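PDB 4JGW: Ral guanine nucleotide dissociation stimulator-like 2 from Mus musculus, which probably acts as a guanine nucleotide exchange factor and is a putative effector of Ras or Rap, this chain covering its REM and CDC25-homology domains. Local coordinates for residues S47-L51 / A71-F75; A97-E101 / R143-F147; F201-L206 / D446-W450. All blocks are in the same frame, centred on the assembly; numbering follows the deposited sequence.

Contact 1. Residues S47-L51 / A71-F75; sequences SSRRL and ADMMF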
loop_
_atom_site.group_PDB
_atom_site.type_symbol
_atom_site.label_atom_id
_atom_site.label_comp_id
_atom_site.label_asym_id
_atom_site.label_seq_id
_atom_site.Cartn_x
_atom_site.Cartn_y
_atom_site.Cartn_z
ATOM N N SER A 47 -22.922 20.934 -8.153
ATOM C CA SER A 47 -22.772 20.011 -9.272
ATOM C C SER A 47 -21.406 19.336 -9.339
ATOM O O SER A 47 -20.434 19.799 -8.737
ATOM C CB SER A 47 -23.088 20.712 -10.600
ATOM O OG SER A 47 -22.099 21.668 -10.929
ATOM N N SER A 48 -21.361 18.221 -10.064
ATOM C CA SER A 48 -20.113 17.559 -10.418
ATOM C C SER A 48 -20.244 16.982 -11.821
ATOM O O SER A 48 -21.295 16.449 -12.181
ATOM C CB SER A 48 -19.773 16.448 -9.421
ATOM O OG SER A 48 -20.736 15.410 -9.460
ATOM N N ARG A 49 -19.181 17.113 -12.609
ATOM C CA ARG A 49 -19.105 16.490 -13.922
ATOM C C ARG A 49 -17.869 15.590 -13.956
ATOM O O ARG A 49 -16.745 16.064 -14.144
ATOM C CB ARG A 49 -19.076 17.548 -15.036
ATOM C CG ARG A 49 -19.066 16.967 -16.445
ATOM C CD ARG A 49 -19.087 18.045 -17.525
ATOM N NE ARG A 49 -19.068 17.441 -18.854
ATOM C CZ ARG A 49 -19.393 18.061 -19.985
ATOM N NH1 ARG A 49 -19.774 19.337 -19.980
ATOM N NH2 ARG A 49 -19.345 17.396 -21.134
ATOM N N ARG A 50 -18.089 14.293 -13.764
ATOM C CA ARG A 50 -16.990 13.349 -13.580
ATOM C C ARG A 50 -16.807 12.409 -14.765
ATOM O O ARG A 50 -17.773 11.798 -15.238
ATOM C CB ARG A 50 -17.184 12.539 -12.295
ATOM C CG ARG A 50 -17.380 13.384 -11.047
ATOM C CD ARG A 50 -17.198 12.559 -9.792
ATOM N NE ARG A 50 -17.467 13.339 -8.588
ATOM C CZ ARG A 50 -18.627 13.346 -7.937
ATOM N NH1 ARG A 50 -19.648 12.609 -8.367
ATOM N NH2 ARG A 50 -18.766 14.093 -6.850
ATOM N N LEU A 51 -15.565 12.299 -15.234
ATOM C CA LEU A 51 -15.227 11.386 -16.325
ATOM C C LEU A 51 -15.414 9.937 -15.880
ATOM O O LEU A 51 -14.910 9.530 -14.832
ATOM C CB LEU A 51 -13.798 11.631 -16.833
ATOM C CG LEU A 51 -13.373 10.939 -18.140
ATOM C CD1 LEU A 51 -12.308 11.738 -18.883
ATOM C CD2 LEU A 51 -12.905 9.507 -17.908
ATOM N N ALA A 71 -14.970 20.114 -10.359
ATOM C CA ALA A 71 -16.111 19.322 -10.833
ATOM C C ALA A 71 -15.886 17.807 -10.768
ATOM O O ALA A 71 -16.838 17.030 -10.876
ATOM C CB ALA A 71 -16.495 19.746 -12.250
ATOM N N ASP A 72 -14.632 17.398 -10.588
ATOM C CA ASP A 72 -14.257 15.983 -10.564
ATOM C C ASP A 72 -13.000 15.843 -9.703
ATOM O O ASP A 72 -11.900 15.610 -10.216
ATOM C CB ASP A 72 -14.012 15.493 -12.000
ATOM C CG ASP A 72 -13.856 13.976 -12.108
ATOM O OD1 ASP A 72 -13.936 13.256 -11.086
ATOM O OD2 ASP A 72 -13.649 13.500 -13.246
ATOM N N MET A 73 -13.166 16.004 -8.390
ATOM C CA MET A 73 -12.010 16.110 -7.490
ATOM C C MET A 73 -11.163 14.843 -7.321
ATOM O O MET A 73 -9.977 14.939 -7.012
ATOM C CB MET A 73 -12.372 16.741 -6.131
ATOM C CG MET A 73 -13.835 16.721 -5.748
ATOM S SD MET A 73 -14.182 17.728 -4.286
ATOM C CE MET A 73 -14.706 19.280 -5.009
ATOM N N MET A 74 -11.753 13.670 -7.539
ATOM C CA MET A 74 -10.993 12.423 -7.446
ATOM C C MET A 74 -10.134 12.148 -8.686
ATOM O O MET A 74 -9.150 11.413 -8.607
ATOM C CB MET A 74 -11.901 11.222 -7.145
ATOM C CG MET A 74 -11.120 9.962 -6.747
ATOM S SD MET A 74 -12.100 8.476 -6.473
ATOM C CE MET A 74 -12.949 8.895 -4.948
ATOM N N PHE A 75 -10.497 12.751 -9.819
ATOM C CA PHE A 75 -9.888 12.398 -11.104
ATOM C C PHE A 75 -8.366 12.525 -11.152
ATOM O O PHE A 75 -7.677 11.566 -11.498
ATOM C CB PHE A 75 -10.504 13.189 -12.261
ATOM C CG PHE A 75 -9.933 12.820 -13.599
ATOM C CD1 PHE A 75 -10.400 11.701 -14.280
ATOM C CD2 PHE A 75 -8.907 13.569 -14.164
ATOM C CE1 PHE A 75 -9.864 11.343 -15.507
ATOM C CE2 PHE A 75 -8.366 13.219 -15.395
ATOM C CZ PHE A 75 -8.846 12.106 -16.068
#

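Contact 2. Residues A97-E101 / R143-F147; sequences ADRLE and RLESF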
loop_
_atom_site.group_PDB
_atom_site.type_symbol
_atom_site.label_atom_id
_atom_site.label_comp_id
_atom_site.label_asym_id
_atom_site.label_seq_id
_atom_site.Cartn_x
_atom_site.Cartn_y
_atom_site.Cartn_z
ATOM N N ALA A 97 2.688 16.800 -22.750
ATOM C CA ALA A 97 3.494 17.636 -23.644
ATOM C C ALA A 97 2.853 17.770 -25.026
ATOM O O ALA A 97 2.948 18.824 -25.649
ATOM C CB ALA A 97 4.907 17.086 -23.760
ATOM N N ASP A 98 2.200 16.704 -25.489
ATOM C CA ASP A 98 1.425 16.735 -26.731
ATOM C C ASP A 98 0.303 17.766 -26.662
ATOM O O ASP A 98 0.174 18.611 -27.551
ATOM C CB ASP A 98 0.828 15.357 -27.038
ATOM C CG ASP A 98 1.819 14.415 -27.697
ATOM O OD1 ASP A 98 2.971 14.824 -27.950
ATOM O OD2 ASP A 98 1.435 13.255 -27.964
ATOM N N ARG A 99 -0.496 17.686 -25.598
ATOM C CA ARG A 99 -1.649 18.562 -25.397
ATOM C C ARG A 99 -1.254 20.037 -25.321
ATOM O O ARG A 99 -1.952 20.899 -25.858
ATOM C CB ARG A 99 -2.441 18.128 -24.154
ATOM C CG ARG A 99 -3.642 19.006 -23.788
ATOM C CD ARG A 99 -4.731 18.996 -24.852
ATOM N NE ARG A 99 -5.804 19.935 -24.525
ATOM C CZ ARG A 99 -6.803 20.264 -25.342
ATOM N NH1 ARG A 99 -6.888 19.736 -26.558
ATOM N NH2 ARG A 99 -7.724 21.128 -24.936
ATOM N N LEU A 100 -0.128 20.315 -24.667
ATOM C CA LEU A 100 0.390 21.679 -24.561
ATOM C C LEU A 100 0.883 22.212 -25.907
ATOM O O LEU A 100 0.698 23.391 -26.216
ATOM C CB LEU A 100 1.507 21.759 -23.511
ATOM C CG LEU A 100 1.144 21.570 -22.033
ATOM C CD1 LEU A 100 2.403 21.396 -21.192
ATOM C CD2 LEU A 100 0.297 22.725 -21.500
ATOM N N GLU A 101 1.504 21.337 -26.697
ATOM C CA GLU A 101 2.022 21.692 -28.021
ATOM C C GLU A 101 0.914 22.003 -29.025
ATOM O O GLU A 101 1.048 22.921 -29.835
ATOM C CB GLU A 101 2.921 20.579 -28.566
ATOM C CG GLU A 101 4.321 20.564 -27.973
ATOM C CD GLU A 101 5.064 19.266 -28.241
ATOM O OE1 GLU A 101 4.601 18.456 -29.073
ATOM O OE2 GLU A 101 6.122 19.055 -27.614
ATOM N N ARG A 143 11.006 18.335 -23.914
ATOM C CA ARG A 143 9.785 18.662 -24.643
ATOM C C ARG A 143 8.949 19.693 -23.879
ATOM O O ARG A 143 8.308 20.555 -24.484
ATOM C CB ARG A 143 8.971 17.387 -24.847
ATOM C CG ARG A 143 8.300 17.243 -26.195
ATOM C CD ARG A 143 7.466 15.975 -26.212
ATOM N NE ARG A 143 6.830 15.729 -27.502
ATOM C CZ ARG A 143 6.019 14.705 -27.756
ATOM N NH1 ARG A 143 5.728 13.823 -26.807
ATOM N NH2 ARG A 143 5.491 14.565 -28.965
ATOM N N LEU A 144 8.965 19.599 -22.550
ATOM C CA LEU A 144 8.209 20.509 -21.692
ATOM C C LEU A 144 8.873 21.877 -21.543
ATOM O O LEU A 144 8.223 22.907 -21.735
ATOM C CB LEU A 144 7.968 19.883 -20.311
ATOM C CG LEU A 144 7.339 20.754 -19.213
ATOM C CD1 LEU A 144 5.878 21.079 -19.514
ATOM C CD2 LEU A 144 7.468 20.083 -17.855
ATOM N N GLU A 145 10.160 21.887 -21.196
ATOM C CA GLU A 145 10.855 23.144 -20.904
ATOM C C GLU A 145 11.159 23.983 -22.150
ATOM O O GLU A 145 11.318 25.200 -22.054
ATOM C CB GLU A 145 12.105 22.919 -20.033
ATOM C CG GLU A 145 13.396 22.578 -20.768
ATOM C CD GLU A 145 14.611 22.625 -19.849
ATOM O OE1 GLU A 145 14.736 21.743 -18.971
ATOM O OE2 GLU A 145 15.444 23.545 -20.008
ATOM N N SER A 146 11.219 23.331 -23.312
ATOM C CA SER A 146 11.338 24.040 -24.585
ATOM C C SER A 146 10.015 24.711 -24.945
ATOM O O SER A 146 10.005 25.760 -25.585
ATOM C CB SER A 146 11.783 23.101 -25.709
ATOM O OG SER A 146 10.779 22.147 -26.013
ATOM N N PHE A 147 8.908 24.095 -24.530
ATOM C CA PHE A 147 7.570 24.656 -24.726
ATOM C C PHE A 147 7.361 25.917 -23.891
ATOM O O PHE A 147 6.742 26.880 -24.353
ATOM C CB PHE A 147 6.495 23.606 -24.405
ATOM C CG PHE A 147 5.159 24.191 -24.028
ATOM C CD1 PHE A 147 4.249 24.577 -25.008
ATOM C CD2 PHE A 147 4.810 24.358 -22.690
ATOM C CE1 PHE A 147 3.015 25.123 -24.660
ATOM C CE2 PHE A 147 3.580 24.904 -22.334
ATOM C CZ PHE A 147 2.681 25.286 -23.321
HETATM O O HOH W 1 7.760 21.017 -27.045
#

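Contact 3. Residues F201-L206 / D446-W450; sequences FLADHL and DIQQW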
loop_
_atom_site.group_PDB
_atom_site.type_symbol
_atom_site.label_atom_id
_atom_site.label_comp_id
_atom_site.label_asym_id
_atom_site.label_seq_id
_atom_site.Cartn_x
_atom_site.Cartn_y
_atom_site.Cartn_z
ATOM N N PHE A 201 15.193 -11.676 25.387
ATOM C CA PHE A 201 14.710 -10.296 25.334
ATOM C C PHE A 201 13.295 -10.182 25.888
ATOM O O PHE A 201 12.545 -11.154 25.891
ATOM C CB PHE A 201 14.747 -9.765 23.899
ATOM C CG PHE A 201 16.069 -9.955 23.209
ATOM C CD1 PHE A 201 16.220 -10.939 22.236
ATOM C CD2 PHE A 201 17.160 -9.150 23.527
ATOM C CE1 PHE A 201 17.438 -11.121 21.590
ATOM C CE2 PHE A 201 18.383 -9.320 22.886
ATOM C CZ PHE A 201 18.525 -10.310 21.916
ATOM N N LEU A 202 12.937 -8.992 26.361
ATOM C CA LEU A 202 11.581 -8.733 26.831
ATOM C C LEU A 202 10.616 -8.642 25.648
ATOM O O LEU A 202 10.978 -8.140 24.581
ATOM C CB LEU A 202 11.539 -7.462 27.690
ATOM C CG LEU A 202 12.136 -7.574 29.101
ATOM C CD1 LEU A 202 12.500 -6.204 29.659
ATOM C CD2 LEU A 202 11.196 -8.308 30.056
ATOM N N ALA A 203 9.396 -9.138 25.846
ATOM C CA ALA A 203 8.416 -9.281 24.765
ATOM C C ALA A 203 7.983 -7.951 24.156
ATOM O O ALA A 203 7.848 -7.842 22.937
ATOM C CB ALA A 203 7.208 -10.064 25.241
ATOM N N ASP A 204 7.766 -6.949 25.005
ATOM C CA ASP A 204 7.412 -5.609 24.542
ATOM C C ASP A 204 8.535 -4.985 23.712
ATOM O O ASP A 204 8.268 -4.305 22.721
ATOM C CB ASP A 204 7.006 -4.697 25.711
ATOM C CG ASP A 204 8.048 -4.651 26.820
ATOM O OD1 ASP A 204 8.503 -5.728 27.268
ATOM O OD2 ASP A 204 8.398 -3.532 27.255
ATOM N N HIS A 205 9.782 -5.243 24.103
ATOM C CA HIS A 205 10.944 -4.760 23.352
ATOM C C HIS A 205 11.042 -5.418 21.979
ATOM O O HIS A 205 11.355 -4.756 20.988
ATOM C CB HIS A 205 12.246 -4.987 24.130
ATOM C CG HIS A 205 12.391 -4.124 25.346
ATOM N ND1 HIS A 205 13.215 -4.461 26.399
ATOM C CD2 HIS A 205 11.819 -2.943 25.680
ATOM C CE1 HIS A 205 13.148 -3.524 27.327
ATOM N NE2 HIS A 205 12.306 -2.592 26.916
ATOM N N LEU A 206 10.777 -6.722 21.933
ATOM C CA LEU A 206 10.769 -7.470 20.680
ATOM C C LEU A 206 9.706 -6.919 19.733
ATOM O O LEU A 206 9.987 -6.673 18.563
ATOM C CB LEU A 206 10.546 -8.964 20.941
ATOM C CG LEU A 206 11.693 -9.722 21.617
ATOM C CD1 LEU A 206 11.175 -10.931 22.392
ATOM C CD2 LEU A 206 12.767 -10.132 20.613
ATOM N N ASP A 446 21.039 -4.801 19.858
ATOM C CA ASP A 446 21.207 -6.233 20.118
ATOM C C ASP A 446 20.033 -7.113 19.673
ATOM O O ASP A 446 20.247 -8.244 19.238
ATOM C CB ASP A 446 21.581 -6.493 21.581
ATOM C CG ASP A 446 23.024 -6.119 21.883
ATOM O OD1 ASP A 446 23.301 -4.918 22.094
ATOM O OD2 ASP A 446 23.883 -7.028 21.909
ATOM N N ILE A 447 18.808 -6.601 19.776
ATOM C CA ILE A 447 17.645 -7.309 19.224
ATOM C C ILE A 447 17.731 -7.328 17.697
ATOM O O ILE A 447 17.460 -8.354 17.065
ATOM C CB ILE A 447 16.289 -6.705 19.684
ATOM C CG1 ILE A 447 16.166 -6.759 21.209
ATOM C CG2 ILE A 447 15.114 -7.450 19.034
ATOM C CD1 ILE A 447 14.967 -6.021 21.771
ATOM N N GLN A 448 18.132 -6.196 17.119
ATOM C CA GLN A 448 18.315 -6.079 15.671
ATOM C C GLN A 448 19.379 -7.048 15.150
ATOM O O GLN A 448 19.177 -7.693 14.120
ATOM C CB GLN A 448 18.655 -4.638 15.269
ATOM C CG GLN A 448 17.493 -3.647 15.390
ATOM C CD GLN A 448 16.355 -3.911 14.409
ATOM O OE1 GLN A 448 16.548 -4.501 13.344
ATOM N NE2 GLN A 448 15.159 -3.463 14.768
ATOM N N GLN A 449 20.496 -7.152 15.873
ATOM C CA GLN A 449 21.578 -8.073 15.513
ATOM C C GLN A 449 21.120 -9.535 15.562
ATOM O O GLN A 449 21.502 -10.336 14.707
ATOM C CB GLN A 449 22.806 -7.857 16.408
ATOM C CG GLN A 449 24.061 -8.599 15.941
ATOM C CD GLN A 449 25.318 -8.193 16.695
ATOM O OE1 GLN A 449 25.300 -8.008 17.914
ATOM N NE2 GLN A 449 26.423 -8.060 15.967
ATOM N N TRP A 450 20.302 -9.868 16.560
ATOM C CA TRP A 450 19.720 -11.205 16.677
ATOM C C TRP A 450 18.777 -11.517 15.510
ATOM O O TRP A 450 18.835 -12.607 14.934
ATOM C CB TRP A 450 18.998 -11.372 18.019
ATOM C CG TRP A 450 18.186 -12.636 18.116
ATOM C CD1 TRP A 450 18.658 -13.903 18.304
ATOM C CD2 TRP A 450 16.758 -12.750 18.025
ATOM N NE1 TRP A 450 17.616 -14.800 18.336
ATOM C CE2 TRP A 450 16.439 -14.120 18.165
ATOM C CE3 TRP A 450 15.719 -11.828 17.835
ATOM C CZ2 TRP A 450 15.123 -14.592 18.125
ATOM C CZ3 TRP A 450 14.409 -12.298 17.795
ATOM C CH2 TRP A 450 14.124 -13.668 17.940
#

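Contact 1. Residues S47-L51 / A71-F75
In the N-terminal (REM) part of this exchange factor, a strand of an antiparallel sheet passes the turn that links helix 68-71 to helix 75-82. Asp72, the first residue to leave helical geometry, marks the start of that turn. The closest CA pair is Ser48 CA and Ala71 CA, 4.4 Å apart, with Ser48 CB 3.3 Å from Ala71 O. Arg49 follows with a weak hydrogen bond, Arg49 N to Ala71 O at 2.9 Å, its N-H...O angle being only 127°. Its extended side chain leads away from the turn to salt bridges with Glu19 and Glu21. Arg50 runs its aliphatic part past the aspartate, with Arg50 CG 3.4 Å from Asp72 OD1; the charges stay beyond salt-bridge distance, Arg50 NE being 4.3 Å from Asp72 OD1. That carboxylate is instead shared among other partners: OD1 makes a salt bridge with Arg420 of helix 416-436, and OD2 accepts from His62 of helix 56-63. Asp72 thus connects strand, turn and two helices. Leu51, farther along the strand, points toward 71-75, so that Leu51 CB meets Phe75 CE1, at the start of helix 75-82, at 4.2 Å. The better-directed of the two bonds is also here: Leu51 N donates to Asp72 OD2 at 3.0 Å with an angle of 153°.

Contact 2. Residues A97-E101 / R143-F147
This is a helix-helix packing contact inside the all-helical portion of the REM domain, with an apolar inner side and a charged outer margin. The short axes of 97-101 and 143-147 approach to 10.0 Å and run in nearly the same direction, at a crossing angle of 24°, so the two helices stay side by side over this length. Helix 108-128, which lies between them in sequence, covers the inner side: Leu100 rests on its Ala118, Leu144 on Leu122, and Phe147 on Leu111 and Thr115. Across the interface Leu100 CD1 meets Leu144 CD1 at 3.9 Å. Phe147 turns the face of its ring to Leu100, whose CB stands 3.8 Å from the ring centroid and 15° off the normal, a clear CH-pi contact. The small Ala97 lets the arginine chain lie close, Ala97 CB being 3.7 Å from Arg143 CD. Arg143 then reaches across the margin in an extended conformation and joins two acidic residues one helical turn apart in a salt-bridge network. Asp98 OD1 lies over one face of the guanidinium, 2.7 Å from Arg143 NH2, while Glu101 OE2 is 3.4 Å from Arg143 NE. Glu101 has a further link to the second helix through water, which ties side chain to backbone: water 1 donates to Glu101 OE2 at 2.6 Å and to Arg143 O at 2.7 Å.

Contact 3. Residues F201-L206 / D446-W450
Ile447 and Phe201 are the two main bumps of this interface. The CA-to-CB bond of Ile447 points toward 201-206, and its side chain enters a hollow formed by Phe201, His205 and Leu206. Phe201 offers a ring face: Ile447 CG1 stands 3.8 Å from the ring centroid, 24° off the normal, which defines a CH-pi contact. His205 CB, 3.7 Å from Ile447 CD1, and Leu206 CD2, 3.9 Å from Ile447 CG2, supply the other contacts. In turn, the Phe201 ring sets itself against Asp446, Ile447 and Trp450, with Phe201 CZ 3.8 Å from Asp446 O and Phe201 CE1 3.9 Å from Trp450 CG. The two aromatic planes meet obliquely, at 53°. Leu206 CD2 also reaches Trp450 CZ3 at 3.9 Å, while the indole NE1 bonds to the backbone of Asp194. Leu206 additionally packs on Lys293 and Val297 of helix 284-303. This partly buried apolar packing joins the loop and first turn of helix 203-219 to the late helix 445-453 of the mainly helical CDC25-homology (RasGEF) catalytic domain.

In the fold
From the N terminus, contact 1 comes first, bringing the turn after helix 68-71 back to strand 46-54 and closing a short loop of 19 intervening residues. Contact 2 opens only afterwards and spans 41 residues, bringing helices 89-101 and 138-151 together. Contact 3 follows, its 239 intervening residues making it by far the longest closure; it joins the beginning of helix 203-219 to helix 445-453. The three are strictly in series, neither nested nor crossing. Contacts 1 and 2 both lie in the N-terminal REM domain, with centres about 26 Å apart and no touch. Contact 3 lies in the CDC25-homology domain, across the chain's centre, its centre about 50 and 55 Å from theirs.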